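Extracellular solute-binding protein, family 7 (Colwellia psychrerythraea, PDB 4PET) probably serves as the periplasmic binding component of a TRAP transporter, holding pyruvate together with a calcium ion. Local coordinates at residues 157-162 with 224-229; 171-176 with 209-214. All coordinates share one frame; numbering follows the deposited sequence.

Interaction 1 (157-162 with 224-229); sequences WFKKEI and HKIAPY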
ATOM      1  N   TRP A 157       1.818  -9.742 -23.590  1.00 19.34           N
ATOM      2  CA  TRP A 157       1.885  -9.333 -24.957  1.00 26.88           C
ATOM      3  C   TRP A 157       1.905 -10.554 -25.898  1.00 26.34           C
ATOM      4  O   TRP A 157       2.728 -11.452 -25.765  1.00 28.88           O
ATOM      5  CB  TRP A 157       3.144  -8.520 -25.129  1.00 22.97           C
ATOM      6  CG  TRP A 157       3.185  -7.285 -24.322  1.00 22.90           C
ATOM      7  CD1 TRP A 157       3.724  -7.139 -23.072  1.00 21.14           C
ATOM      8  CD2 TRP A 157       2.684  -5.990 -24.698  1.00 24.80           C
ATOM      9  NE1 TRP A 157       3.579  -5.824 -22.647  1.00 24.51           N
ATOM     10  CE2 TRP A 157       2.954  -5.104 -23.634  1.00 24.97           C
ATOM     11  CE3 TRP A 157       2.060  -5.491 -25.841  1.00 22.75           C
ATOM     12  CZ2 TRP A 157       2.599  -3.746 -23.676  1.00 19.88           C
ATOM     13  CZ3 TRP A 157       1.708  -4.148 -25.877  1.00 24.91           C
ATOM     14  CH2 TRP A 157       1.979  -3.301 -24.809  1.00 27.02           C
ATOM     15  N   PHE A 158       0.998 -10.561 -26.853  1.00 21.71           N
ATOM     16  CA  PHE A 158       0.724 -11.726 -27.664  1.00 22.44           C
ATOM     17  C   PHE A 158       0.730 -11.307 -29.114  1.00 28.13           C
ATOM     18  O   PHE A 158       0.185 -10.255 -29.466  1.00 26.42           O
ATOM     19  CB  PHE A 158      -0.640 -12.310 -27.289  1.00 22.64           C
ATOM     20  CG  PHE A 158      -0.653 -12.990 -25.954  1.00 22.18           C
ATOM     21  CD1 PHE A 158      -0.579 -12.249 -24.795  1.00 20.90           C
ATOM     22  CD2 PHE A 158      -0.689 -14.383 -25.871  1.00 21.77           C
ATOM     23  CE1 PHE A 158      -0.566 -12.870 -23.542  1.00 23.37           C
ATOM     24  CE2 PHE A 158      -0.688 -15.028 -24.631  1.00 23.50           C
ATOM     25  CZ  PHE A 158      -0.618 -14.278 -23.466  1.00 20.20           C
ATOM     26  N   LYS A 159       1.347 -12.128 -29.948  1.00 23.90           N
ATOM     27  CA  LYS A 159       1.332 -11.897 -31.384  1.00 27.12           C
ATOM     28  C   LYS A 159      -0.002 -12.256 -32.013  1.00 30.77           C
ATOM     29  O   LYS A 159      -0.387 -11.677 -33.046  1.00 31.34           O
ATOM     30  CB  LYS A 159       2.428 -12.695 -32.066  1.00 33.71           C
ATOM     31  CG  LYS A 159       3.833 -12.249 -31.738  1.00 36.13           C
ATOM     32  CD  LYS A 159       4.850 -13.232 -32.323  1.00 41.61           C
ATOM     33  CE  LYS A 159       6.288 -12.802 -32.113  1.00 47.78           C
ATOM     34  NZ  LYS A 159       6.599 -11.597 -32.904  1.00 46.89           N
ATOM     35  N   LYS A 160      -0.698 -13.215 -31.415  1.00 29.76           N
ATOM     36  CA  LYS A 160      -1.992 -13.676 -31.936  1.00 36.61           C
ATOM     37  C   LYS A 160      -2.940 -13.793 -30.772  1.00 38.29           C
ATOM     38  O   LYS A 160      -2.506 -14.075 -29.644  1.00 36.15           O
ATOM     39  CB  LYS A 160      -1.889 -15.057 -32.611  1.00 44.55           C
ATOM     40  CG  LYS A 160      -0.628 -15.297 -33.398  1.00 52.96           C
ATOM     41  CD  LYS A 160      -0.565 -14.434 -34.654  1.00 60.00           C
ATOM     42  CE  LYS A 160       0.527 -14.916 -35.620  1.00 56.86           C
ATOM     43  NZ  LYS A 160       1.843 -15.193 -34.946  1.00 46.70           N
ATOM     44  N   GLU A 161      -4.228 -13.595 -31.032  1.00 27.32           N
ATOM     45  CA  GLU A 161      -5.206 -13.644 -29.953  1.00 29.96           C
ATOM     46  C   GLU A 161      -5.426 -15.060 -29.455  1.00 32.21           C
ATOM     47  O   GLU A 161      -5.356 -16.036 -30.219  1.00 31.51           O
ATOM     48  CB  GLU A 161      -6.549 -13.036 -30.377  1.00 39.46           C
ATOM     49  CG  GLU A 161      -6.522 -11.544 -30.657  1.00 40.02           C
ATOM     50  CD  GLU A 161      -7.669 -11.109 -31.566  1.00 46.74           C
ATOM     51  OE1 GLU A 161      -7.600 -11.383 -32.795  1.00 48.13           O
ATOM     52  OE2 GLU A 161      -8.637 -10.508 -31.048  1.00 48.26           O
ATOM     53  N   ILE A 162      -5.694 -15.159 -28.159  1.00 29.18           N
ATOM     54  CA  ILE A 162      -6.048 -16.411 -27.525  1.00 33.79           C
ATOM     55  C   ILE A 162      -7.568 -16.560 -27.524  1.00 37.90           C
ATOM     56  O   ILE A 162      -8.254 -15.919 -26.724  1.00 46.44           O
ATOM     57  CB  ILE A 162      -5.543 -16.416 -26.077  1.00 28.65           C
ATOM     58  CG1 ILE A 162      -4.017 -16.334 -26.045  1.00 34.46           C
ATOM     59  CG2 ILE A 162      -6.053 -17.628 -25.311  1.00 34.73           C
ATOM     60  CD1 ILE A 162      -3.316 -17.480 -26.783  1.00 30.85           C
ATOM     61  N   HIS A 224       5.360  -3.954 -27.693  1.00 22.80           N
ATOM     62  CA  HIS A 224       4.248  -3.527 -28.518  1.00 25.75           C
ATOM     63  C   HIS A 224       4.582  -3.501 -30.032  1.00 26.23           C
ATOM     64  O   HIS A 224       3.677  -3.669 -30.833  1.00 31.59           O
ATOM     65  CB  HIS A 224       3.737  -2.146 -28.072  1.00 24.80           C
ATOM     66  CG  HIS A 224       4.754  -1.061 -28.245  1.00 25.52           C
ATOM     67  ND1 HIS A 224       4.820  -0.278 -29.374  1.00 28.35           N
ATOM     68  CD2 HIS A 224       5.785  -0.676 -27.457  1.00 26.91           C
ATOM     69  CE1 HIS A 224       5.825   0.572 -29.261  1.00 27.27           C
ATOM     70  NE2 HIS A 224       6.437   0.339 -28.112  1.00 25.88           N
ATOM     71  N   LYS A 225       5.844  -3.289 -30.416  1.00 33.43           N
ATOM     72  CA  LYS A 225       6.244  -3.245 -31.845  1.00 34.63           C
ATOM     73  C   LYS A 225       5.962  -4.508 -32.640  1.00 37.79           C
ATOM     74  O   LYS A 225       5.744  -4.463 -33.874  1.00 34.74           O
ATOM     75  CB  LYS A 225       7.743  -2.923 -31.994  1.00 37.15           C
ATOM     76  CG  LYS A 225       8.109  -1.517 -31.533  1.00 41.68           C
ATOM     77  CD  LYS A 225       9.562  -1.195 -31.816  1.00 52.28           C
ATOM     78  CE  LYS A 225       9.877   0.256 -31.454  1.00 62.52           C
ATOM     79  NZ  LYS A 225      11.313   0.587 -31.672  1.00 70.63           N
ATOM     80  N   ILE A 226       5.988  -5.637 -31.950  1.00 29.59           N
ATOM     81  CA  ILE A 226       5.877  -6.929 -32.606  1.00 32.89           C
ATOM     82  C   ILE A 226       4.833  -7.850 -31.986  1.00 32.17           C
ATOM     83  O   ILE A 226       4.573  -8.925 -32.504  1.00 34.51           O
ATOM     84  CB  ILE A 226       7.252  -7.634 -32.612  1.00 35.26           C
ATOM     85  CG1 ILE A 226       7.802  -7.776 -31.195  1.00 36.94           C
ATOM     86  CG2 ILE A 226       8.218  -6.829 -33.454  1.00 44.87           C
ATOM     87  CD1 ILE A 226       9.127  -8.472 -31.125  1.00 44.60           C
ATOM     88  N   ALA A 227       4.246  -7.430 -30.865  1.00 31.18           N
ATOM     89  CA  ALA A 227       3.149  -8.158 -30.270  1.00 28.27           C
ATOM     90  C   ALA A 227       2.076  -7.141 -29.902  1.00 35.42           C
ATOM     91  O   ALA A 227       2.181  -6.469 -28.887  1.00 35.27           O
ATOM     92  CB  ALA A 227       3.605  -8.890 -29.034  1.00 32.79           C
ATOM     93  N   PRO A 228       1.044  -7.028 -30.735  1.00 29.07           N
ATOM     94  CA  PRO A 228       0.056  -5.968 -30.542  1.00 33.98           C
ATOM     95  C   PRO A 228      -1.086  -6.272 -29.575  1.00 37.20           C
ATOM     96  O   PRO A 228      -1.790  -5.313 -29.249  1.00 29.49           O
ATOM     97  CB  PRO A 228      -0.505  -5.766 -31.944  1.00 39.45           C
ATOM     98  CG  PRO A 228      -0.369  -7.080 -32.602  1.00 37.35           C
ATOM     99  CD  PRO A 228       0.877  -7.711 -32.025  1.00 25.21           C
ATOM    100  N   TYR A 229      -1.313  -7.526 -29.174  1.00 21.86           N
ATOM    101  CA  TYR A 229      -2.426  -7.831 -28.258  1.00 21.48           C
ATOM    102  C   TYR A 229      -1.949  -7.794 -26.811  1.00 25.83           C
ATOM    103  O   TYR A 229      -1.037  -8.532 -26.435  1.00 22.97           O
ATOM    104  CB  TYR A 229      -3.063  -9.182 -28.611  1.00 21.87           C
ATOM    105  CG  TYR A 229      -3.535  -9.214 -30.058  1.00 30.16           C
ATOM    106  CD1 TYR A 229      -4.694  -8.550 -30.436  1.00 31.28           C
ATOM    107  CD2 TYR A 229      -2.809  -9.865 -31.046  1.00 38.04           C
ATOM    108  CE1 TYR A 229      -5.140  -8.558 -31.756  1.00 33.54           C
ATOM    109  CE2 TYR A 229      -3.247  -9.862 -32.385  1.00 39.05           C
ATOM    110  CZ  TYR A 229      -4.414  -9.198 -32.719  1.00 37.14           C
ATOM    111  OH  TYR A 229      -4.872  -9.168 -34.022  1.00 35.55           O
TER
HETATM  112  O   HOH W   1      -7.881  -8.278 -33.711  1.00 45.05           O
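Tyr229 and Phe158 form an antiparallel hydrogen-bonded pair, and the tyrosine side chain lies against the chain that leaves strand 156-158. The two backbone bonds are Phe158 N to Tyr229 O (2.9 Å) and Tyr229 N to Phe158 O (3.1 Å). From CB, which touches Phe158 O, the ring swings back beside its own backbone N (chi1 -56°), and this brings Tyr229 CD2 to Phe158 O at 3.4 Å. One atom further, Tyr229 CE2 meets Lys159 O at 3.5 Å, so two carbonyl oxygens line that edge. Over one face of the Tyr229 ring lies Glu161: Glu161 CG makes a CH-pi contact, 3.5 Å from Tyr229 CE1, and the carboxylate stacks almost parallel to the ring (4° between planes). At the tip, a water links Tyr229 OH with Glu161 OE1, the latter bond weak, while Glu161 OE2 makes a salt bridge to Arg297. With an alanine in place of Tyr229, the Glu161 chain would probably lose the surface it lies on and the hydroxyl that shares its water, leaving the carboxylate freer to turn. Farther along the pair of segments, Trp157 brings CE3 edge-on to Ala227 O (3.2 Å), and Trp157 CZ3 rests against His224 CB (3.6 Å). Lys159 bends at its end to make a weak bond from NZ to Ile226 O. In the fold, this joins strand 156-158 to the start of strand 229-231; helix 198-204 packs on Ile226, strand 295-297 lies against Tyr229, and strand 209-210 borders Trp157 and Phe158.

Interaction 2 (171-176 with 209-214); sequences LKMRIP and ALEWVG. With CA (calcium ion), chain E; PYR (pyruvic acid), chain D.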
ATOM      1  N   LEU A 171       2.069 -23.158 -27.040  1.00 25.00           N
ATOM      2  CA  LEU A 171       2.391 -21.746 -26.935  1.00 29.92           C
ATOM      3  C   LEU A 171       3.660 -21.557 -26.116  1.00 30.83           C
ATOM      4  O   LEU A 171       3.681 -21.877 -24.900  1.00 21.64           O
ATOM      5  CB  LEU A 171       1.270 -20.985 -26.228  1.00 31.50           C
ATOM      6  CG  LEU A 171       1.530 -19.486 -26.128  1.00 30.84           C
ATOM      7  CD1 LEU A 171       1.506 -18.854 -27.499  1.00 27.84           C
ATOM      8  CD2 LEU A 171       0.529 -18.820 -25.230  1.00 34.89           C
ATOM      9  N   LYS A 172       4.689 -21.001 -26.757  1.00 21.47           N
ATOM     10  CA  LYS A 172       5.933 -20.644 -26.071  1.00 21.91           C
ATOM     11  C   LYS A 172       5.844 -19.292 -25.433  1.00 26.95           C
ATOM     12  O   LYS A 172       5.802 -18.292 -26.138  1.00 22.20           O
ATOM     13  CB  LYS A 172       7.100 -20.653 -27.053  1.00 20.95           C
ATOM     14  CG  LYS A 172       7.377 -22.070 -27.623  1.00 22.22           C
ATOM     15  CD  LYS A 172       8.507 -22.074 -28.636  1.00 26.61           C
ATOM     16  CE  LYS A 172       8.211 -21.208 -29.855  1.00 26.43           C
ATOM     17  NZ  LYS A 172       7.157 -21.824 -30.680  1.00 35.33           N
HETATM   18  N   MSE A 173       5.835 -19.242 -24.098  1.00 21.00           N
HETATM   19  CA  MSE A 173       5.590 -17.973 -23.437  1.00 21.65           C
HETATM   20  C   MSE A 173       6.545 -17.725 -22.280  1.00 22.19           C
HETATM   21  O   MSE A 173       6.728 -18.587 -21.426  1.00 22.51           O
HETATM   22  CB  MSE A 173       4.141 -17.923 -22.911  1.00 21.83           C
HETATM   23  CG  MSE A 173       3.815 -16.670 -22.153  1.00 25.02           C
HETATM   24 SE   MSE A 173       1.950 -16.538 -21.570  0.85 21.76          SE
HETATM   25  CE  MSE A 173       2.060 -14.703 -20.964  1.00 29.36           C
ATOM     26  N   ARG A 174       7.151 -16.539 -22.241  1.00 18.67           N
ATOM     27  CA  ARG A 174       7.873 -16.140 -21.044  1.00 20.12           C
ATOM     28  C   ARG A 174       6.900 -15.716 -19.949  1.00 26.30           C
ATOM     29  O   ARG A 174       6.190 -14.702 -20.075  1.00 24.21           O
ATOM     30  CB  ARG A 174       8.871 -15.026 -21.334  1.00 19.53           C
ATOM     31  CG  ARG A 174       9.766 -14.720 -20.196  1.00 19.29           C
ATOM     32  CD  ARG A 174       9.196 -13.632 -19.289  1.00 20.79           C
ATOM     33  NE  ARG A 174      10.003 -13.512 -18.091  1.00 24.23           N
ATOM     34  CZ  ARG A 174       9.656 -12.876 -16.982  1.00 19.68           C
ATOM     35  NH1 ARG A 174       8.501 -12.251 -16.888  1.00 19.98           N
ATOM     36  NH2 ARG A 174      10.479 -12.877 -15.950  1.00 22.58           N
ATOM     37  N   ILE A 175       6.861 -16.518 -18.886  1.00 16.44           N
ATOM     38  CA  ILE A 175       6.005 -16.274 -17.735  1.00 20.08           C
ATOM     39  C   ILE A 175       6.574 -17.082 -16.553  1.00 21.23           C
ATOM     40  O   ILE A 175       6.749 -18.286 -16.665  1.00 20.11           O
ATOM     41  CB  ILE A 175       4.548 -16.667 -18.033  1.00 23.13           C
ATOM     42  CG1 ILE A 175       3.613 -16.300 -16.868  1.00 22.99           C
ATOM     43  CG2 ILE A 175       4.447 -18.167 -18.475  1.00 22.70           C
ATOM     44  CD1 ILE A 175       2.148 -16.476 -17.207  1.00 18.15           C
ATOM     45  N   PRO A 176       6.892 -16.405 -15.438  1.00 19.84           N
ATOM     46  CA  PRO A 176       7.492 -17.075 -14.275  1.00 19.28           C
ATOM     47  C   PRO A 176       6.483 -17.635 -13.270  1.00 19.93           C
ATOM     48  O   PRO A 176       5.239 -17.550 -13.439  1.00 18.99           O
ATOM     49  CB  PRO A 176       8.298 -15.957 -13.631  1.00 21.39           C
ATOM     50  CG  PRO A 176       7.430 -14.696 -13.897  1.00 22.79           C
ATOM     51  CD  PRO A 176       6.713 -14.953 -15.196  1.00 27.11           C
ATOM     52  N   ALA A 209       4.826 -15.266 -27.002  1.00 23.34           N
ATOM     53  CA  ALA A 209       4.158 -14.296 -26.134  1.00 21.26           C
ATOM     54  C   ALA A 209       5.001 -14.153 -24.885  1.00 25.18           C
ATOM     55  O   ALA A 209       5.879 -14.996 -24.616  1.00 20.33           O
ATOM     56  CB  ALA A 209       2.797 -14.803 -25.778  1.00 24.32           C
ATOM     57  N   LEU A 210       4.736 -13.119 -24.107  1.00 23.29           N
ATOM     58  CA  LEU A 210       5.435 -12.941 -22.852  1.00 21.52           C
ATOM     59  C   LEU A 210       4.602 -12.060 -21.970  1.00 23.27           C
ATOM     60  O   LEU A 210       3.719 -11.331 -22.447  1.00 22.86           O
ATOM     61  CB  LEU A 210       6.821 -12.310 -23.061  1.00 19.37           C
ATOM     62  CG  LEU A 210       6.913 -10.898 -23.671  1.00 19.48           C
ATOM     63  CD1 LEU A 210       6.676  -9.794 -22.637  1.00 20.93           C
ATOM     64  CD2 LEU A 210       8.278 -10.749 -24.292  1.00 32.10           C
ATOM     65  N   GLU A 211       4.897 -12.106 -20.685  1.00 25.67           N
ATOM     66  CA  GLU A 211       4.404 -11.078 -19.795  1.00 25.01           C
ATOM     67  C   GLU A 211       5.611 -10.525 -19.066  1.00 20.56           C
ATOM     68  O   GLU A 211       6.644 -11.209 -18.910  1.00 22.03           O
ATOM     69  CB  GLU A 211       3.298 -11.620 -18.881  1.00 25.22           C
ATOM     70  CG  GLU A 211       3.709 -12.618 -17.829  1.00 25.94           C
ATOM     71  CD  GLU A 211       4.345 -11.923 -16.627  1.00 22.65           C
ATOM     72  OE1 GLU A 211       5.470 -12.285 -16.252  1.00 18.93           O
ATOM     73  OE2 GLU A 211       3.729 -10.984 -16.074  1.00 20.09           O
ATOM     74  N   TRP A 212       5.522  -9.267 -18.667  1.00 17.64           N
ATOM     75  CA  TRP A 212       6.569  -8.688 -17.847  1.00 21.51           C
ATOM     76  C   TRP A 212       5.929  -8.075 -16.595  1.00 28.23           C
ATOM     77  O   TRP A 212       5.835  -8.774 -15.587  1.00 20.40           O
ATOM     78  CB  TRP A 212       7.457  -7.727 -18.640  1.00 17.90           C
ATOM     79  CG  TRP A 212       8.434  -7.015 -17.799  1.00 19.42           C
ATOM     80  CD1 TRP A 212       8.503  -5.667 -17.587  1.00 20.52           C
ATOM     81  CD2 TRP A 212       9.460  -7.598 -17.005  1.00 18.10           C
ATOM     82  NE1 TRP A 212       9.507  -5.377 -16.709  1.00 21.37           N
ATOM     83  CE2 TRP A 212      10.116  -6.548 -16.329  1.00 18.62           C
ATOM     84  CE3 TRP A 212       9.901  -8.914 -16.797  1.00 25.64           C
ATOM     85  CZ2 TRP A 212      11.196  -6.761 -15.485  1.00 19.22           C
ATOM     86  CZ3 TRP A 212      10.962  -9.126 -15.949  1.00 20.82           C
ATOM     87  CH2 TRP A 212      11.599  -8.058 -15.291  1.00 24.37           C
ATOM     88  N   VAL A 213       5.449  -6.829 -16.669  1.00 17.21           N
ATOM     89  CA  VAL A 213       4.795  -6.203 -15.519  1.00 17.01           C
ATOM     90  C   VAL A 213       3.465  -5.537 -15.849  1.00 22.92           C
ATOM     91  O   VAL A 213       2.408  -5.891 -15.310  1.00 19.59           O
ATOM     92  CB  VAL A 213       5.726  -5.176 -14.842  1.00 22.94           C
ATOM     93  CG1 VAL A 213       4.959  -4.415 -13.751  1.00 19.84           C
ATOM     94  CG2 VAL A 213       6.964  -5.895 -14.254  1.00 21.98           C
ATOM     95  N   GLY A 214       3.522  -4.568 -16.748  1.00 19.51           N
ATOM     96  CA  GLY A 214       2.381  -3.714 -16.999  1.00 18.79           C
ATOM     97  C   GLY A 214       2.840  -2.393 -17.572  1.00 24.40           C
ATOM     98  O   GLY A 214       3.994  -2.236 -17.978  1.00 18.92           O
TER
HETATM   99 CA    CA E 403       5.412 -10.744 -14.346  1.00 20.50          CA
HETATM  100  C   PYR D 402       8.597 -10.886 -13.595  1.00 21.41           C
HETATM  101  O   PYR D 402       7.758 -11.411 -14.446  1.00 18.99           O
HETATM  102  OXT PYR D 402       9.810 -11.360 -13.608  1.00 15.36           O
HETATM  103  CA  PYR D 402       8.222  -9.800 -12.775  1.00 32.70           C
HETATM  104  O3  PYR D 402       6.965  -9.469 -12.622  1.00 24.97           O
HETATM  105  CB  PYR D 402       9.250  -8.950 -12.095  1.00 31.98           C
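The guanidinium of Arg174 lies between Trp212 and Pro176: the indole brings its CE3 edge over one face, Trp212 CE3 being 3.6 Å from Arg174 NH1, and Pro176 CD lies over the opposite face, toward its rim. The guanidinium edge is turned to pyruvate, whose carboxylate it meets in a two-pronged pairing, Arg174 NH1 to pyruvate O at 2.7 Å and Arg174 NH2 to pyruvate OXT at 2.9 Å, the second bond almost straight (175°). Arg174 NH1 also donates to Glu211 O at 2.9 Å, tilted out of the carbonyl plane, while NE is held by Ile193 O, so the group is gripped against rotation. The indole offers one face to pyruvate CA and CB, and Val213 CG2 lies over one face as well. Strands 172-174 and 209-210 run parallel, joined by Ala209 N to Lys172 O, Arg174 N to Ala209 O and Glu211 N to Arg174 O. Met173, present as selenomethionine, extends off the strand, its CE ending against Leu210 C and Glu211 CB. Glu211 folds tightly (chi1 69°, chi2 79°), which carries its carboxylate to the calcium ion, bound by Glu211 OE1 at 2.5 Å and OE2 at 2.4 Å. Trp212 O binds the calcium ion at 2.4 Å, pyruvate supplies O and O3, and Gln153 and Glu236 complete the site. Pyruvate O is therefore shared between the calcium ion (2.4 Å) and the arginine. Arginine and calcium together probably offset the charge of the pyruvate carboxylate and of the two glutamates, and O3 on the metal is consistent with recognition of the 2-oxo group.

How the interactions relate
Interaction 2 is nested within the chain loop closed by interaction 1, and the two meet in one mixed sheet with centres about 11 Å apart. Strand 156-158 is shared ground: it pairs with 229-231 on one side and with 209-210 on the other, where Trp157 N comes 2.7 Å from Leu210 O, a probable hydrogen bond. Phe158 reaches beyond that neighbour to strand 172-174, Phe158 CZ lying 3.7 Å from Met173 CE. Only interaction 2 contributes to the pyruvate and calcium site; the Trp157 side chain stays about 10 Å from the calcium ion and from pyruvate. Asp218 nevertheless connects them, accepting Trp157 NE1 and the backbone N of Val213 and Gly214, and so probably links the second shell to the pocket.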